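Local coordinates for SM80.1 Vicilin (Solanum melongena, PDB 5VF5), which is a 7S vicilin with two cupin domains that probably serves as a seed storage protein and carries a bound copper ion, at residues 356-361 / 388-393. Numbering follows the deposited sequence. Where two conformers were deposited one is given.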
loop_
_atom_site.group_PDB
_atom_site.type_symbol
_atom_site.label_atom_id
_atom_site.label_comp_id
_atom_site.label_asym_id
_atom_site.label_seq_id
_atom_site.Cartn_x
_atom_site.Cartn_y
_atom_site.Cartn_z
ATOM N N GLY A 356 -27.091 -3.608 -5.833
ATOM C CA GLY A 356 -27.366 -3.447 -4.410
ATOM C C GLY A 356 -28.364 -2.341 -4.174
ATOM O O GLY A 356 -28.689 -1.552 -5.066
ATOM N N ARG A 357 -28.884 -2.288 -2.947
ATOM C CA ARG A 357 -29.924 -1.298 -2.623
ATOM C C ARG A 357 -29.436 0.119 -2.905
ATOM O O ARG A 357 -30.132 0.909 -3.493
ATOM C CB ARG A 357 -30.421 -1.567 -1.190
ATOM C CG ARG A 357 -31.309 -0.490 -0.651
ATOM C CD ARG A 357 -31.882 -0.939 0.681
ATOM N NE ARG A 357 -33.144 -1.650 0.527
ATOM C CZ ARG A 357 -34.323 -1.070 0.260
ATOM N NH1 ARG A 357 -34.422 0.247 0.039
ATOM N NH2 ARG A 357 -35.405 -1.828 0.164
ATOM N N GLU A 358 -28.220 0.438 -2.478
ATOM C CA GLU A 358 -27.572 1.707 -2.807
ATOM C C GLU A 358 -26.663 1.525 -3.999
ATOM O O GLU A 358 -25.609 0.919 -3.879
ATOM C CB GLU A 358 -26.760 2.209 -1.635
ATOM C CG GLU A 358 -27.596 2.540 -0.418
ATOM C CD GLU A 358 -28.410 3.814 -0.532
ATOM O OE1 GLU A 358 -28.500 4.475 -1.587
ATOM O OE2 GLU A 358 -29.018 4.170 0.470
ATOM N N ASN A 359 -27.082 2.048 -5.146
ATOM C CA ASN A 359 -26.293 1.943 -6.367
ATOM C C ASN A 359 -26.640 3.072 -7.307
ATOM O O ASN A 359 -27.615 3.780 -7.071
ATOM C CB ASN A 359 -26.466 0.569 -7.003
ATOM C CG ASN A 359 -27.709 0.443 -7.833
ATOM O OD1 ASN A 359 -27.649 0.593 -9.026
ATOM N ND2 ASN A 359 -28.797 0.138 -7.231
ATOM N N ILE A 360 -25.891 3.243 -8.397
ATOM C CA ILE A 360 -26.131 4.363 -9.277
ATOM C C ILE A 360 -27.518 4.386 -9.891
ATOM O O ILE A 360 -28.051 5.465 -10.167
ATOM C CB ILE A 360 -25.063 4.503 -10.353
ATOM C CG1 ILE A 360 -25.007 3.273 -11.253
ATOM C CG2 ILE A 360 -23.723 4.823 -9.685
ATOM C CD1 ILE A 360 -24.150 3.447 -12.480
ATOM N N TRP A 361 -28.117 3.212 -10.100
ATOM C CA TRP A 361 -29.418 3.143 -10.762
ATOM C C TRP A 361 -30.536 3.704 -9.891
ATOM O O TRP A 361 -31.612 4.068 -10.403
ATOM C CB TRP A 361 -29.733 1.736 -11.242
ATOM C CG TRP A 361 -28.823 1.303 -12.341
ATOM C CD1 TRP A 361 -27.688 0.564 -12.211
ATOM C CD2 TRP A 361 -28.965 1.567 -13.722
ATOM N NE1 TRP A 361 -27.114 0.346 -13.414
ATOM C CE2 TRP A 361 -27.869 0.964 -14.376
ATOM C CE3 TRP A 361 -29.895 2.265 -14.488
ATOM C CZ2 TRP A 361 -27.697 1.036 -15.742
ATOM C CZ3 TRP A 361 -29.710 2.325 -15.847
ATOM C CH2 TRP A 361 -28.610 1.748 -16.455
ATOM N N ASP A 388 -31.732 -6.508 -1.725
ATOM C CA ASP A 388 -32.119 -5.702 -0.571
ATOM C C ASP A 388 -30.924 -5.163 0.207
ATOM O O ASP A 388 -31.066 -4.261 1.015
ATOM C CB ASP A 388 -33.008 -6.565 0.377
ATOM C CG ASP A 388 -32.374 -7.922 0.704
ATOM O OD1 ASP A 388 -32.159 -8.751 -0.227
ATOM O OD2 ASP A 388 -32.081 -8.165 1.886
ATOM N N GLN A 389 -29.754 -5.768 -0.012
ATOM C CA GLN A 389 -28.524 -5.427 0.726
ATOM C C GLN A 389 -27.651 -4.524 -0.124
ATOM O O GLN A 389 -27.839 -4.429 -1.343
ATOM C CB GLN A 389 -27.745 -6.678 1.156
ATOM C CG GLN A 389 -28.420 -7.471 2.282
ATOM C CD GLN A 389 -28.260 -6.805 3.649
ATOM O OE1 GLN A 389 -27.149 -6.704 4.174
ATOM N NE2 GLN A 389 -29.372 -6.315 4.217
ATOM N N SER A 390 -26.713 -3.858 0.528
ATOM C CA SER A 390 -25.756 -2.967 -0.157
ATOM C C SER A 390 -24.348 -3.326 0.162
ATOM O O SER A 390 -24.061 -3.913 1.207
ATOM C CB SER A 390 -25.990 -1.497 0.230
ATOM O OG SER A 390 -27.251 -1.038 -0.204
ATOM N N TYR A 391 -23.476 -3.013 -0.814
ATOM C CA TYR A 391 -22.011 -2.963 -0.660
ATOM C C TYR A 391 -21.328 -4.300 -0.624
ATOM O O TYR A 391 -20.497 -4.610 -1.517
ATOM C CB TYR A 391 -21.595 -2.131 0.570
ATOM C CG TYR A 391 -22.304 -0.806 0.655
ATOM C CD1 TYR A 391 -22.352 0.045 -0.420
ATOM C CD2 TYR A 391 -22.971 -0.442 1.801
ATOM C CE1 TYR A 391 -23.041 1.251 -0.359
ATOM C CE2 TYR A 391 -23.642 0.763 1.882
ATOM C CZ TYR A 391 -23.680 1.603 0.818
ATOM O OH TYR A 391 -24.334 2.804 0.924
ATOM N N PHE A 392 -21.695 -5.145 0.342
ATOM C CA PHE A 392 -21.150 -6.506 0.428
ATOM C C PHE A 392 -22.276 -7.477 0.703
ATOM O O PHE A 392 -23.167 -7.187 1.514
ATOM C CB PHE A 392 -20.117 -6.639 1.531
ATOM C CG PHE A 392 -19.002 -5.624 1.480
ATOM C CD1 PHE A 392 -19.154 -4.377 2.077
ATOM C CD2 PHE A 392 -17.800 -5.923 0.907
ATOM C CE1 PHE A 392 -18.118 -3.444 2.053
ATOM C CE2 PHE A 392 -16.758 -5.005 0.892
ATOM C CZ PHE A 392 -16.912 -3.772 1.468
ATOM N N VAL A 393 -22.236 -8.612 -0.003
ATOM C CA VAL A 393 -23.295 -9.616 0.093
ATOM C C VAL A 393 -22.684 -11.016 0.055
ATOM O O VAL A 393 -21.485 -11.167 -0.172
ATOM C CB VAL A 393 -24.333 -9.445 -1.045
ATOM C CG1 VAL A 393 -24.943 -8.071 -1.054
ATOM C CG2 VAL A 393 -23.767 -9.729 -2.406
HETATM O O HOH W 1 -24.608 -1.592 -3.098
#
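Backbone N of R357 donates to Q389 O at 2.9 Å, arriving from above the carbonyl plane. One residue on, E358 N reaches the S390 hydroxyl, with N to OG also 2.9 Å. The S390 side chain sets out toward 356-361, and its chi1 of -64° puts OG beside its own backbone N, where E358 N meets it. A water extends this set: it donates to E358 O and accepts from Y391 N. A third direct bond is weak: R357 NE to D388 O is 3.4 Å, and the oxygen lies in the guanidinium plane, at its edge.

Packing is modest. E358 and Y391 run side by side, pointing the same way, with carboxylate and ring nearly parallel. E358 CG comes within 3.5 Å of Y391 OH. S390 CB sits over the centre of one face of the Y391 ring. G356 fits closely, its CA 3.3 Å from Q389 O, and its positive phi (103°) is a backbone shape suited to glycine.

Within 356-361, N359 forms an Asx turn, accepting from W361 N, while its ND2 binds G356 O.

This surface contact joins the loop between strand 351-353 and helix 366-373 to the lead-in of strand 392-394. Both strands pair with strand 254-261 of the second cupin domain, and Y391 meets F353 edge-to-face.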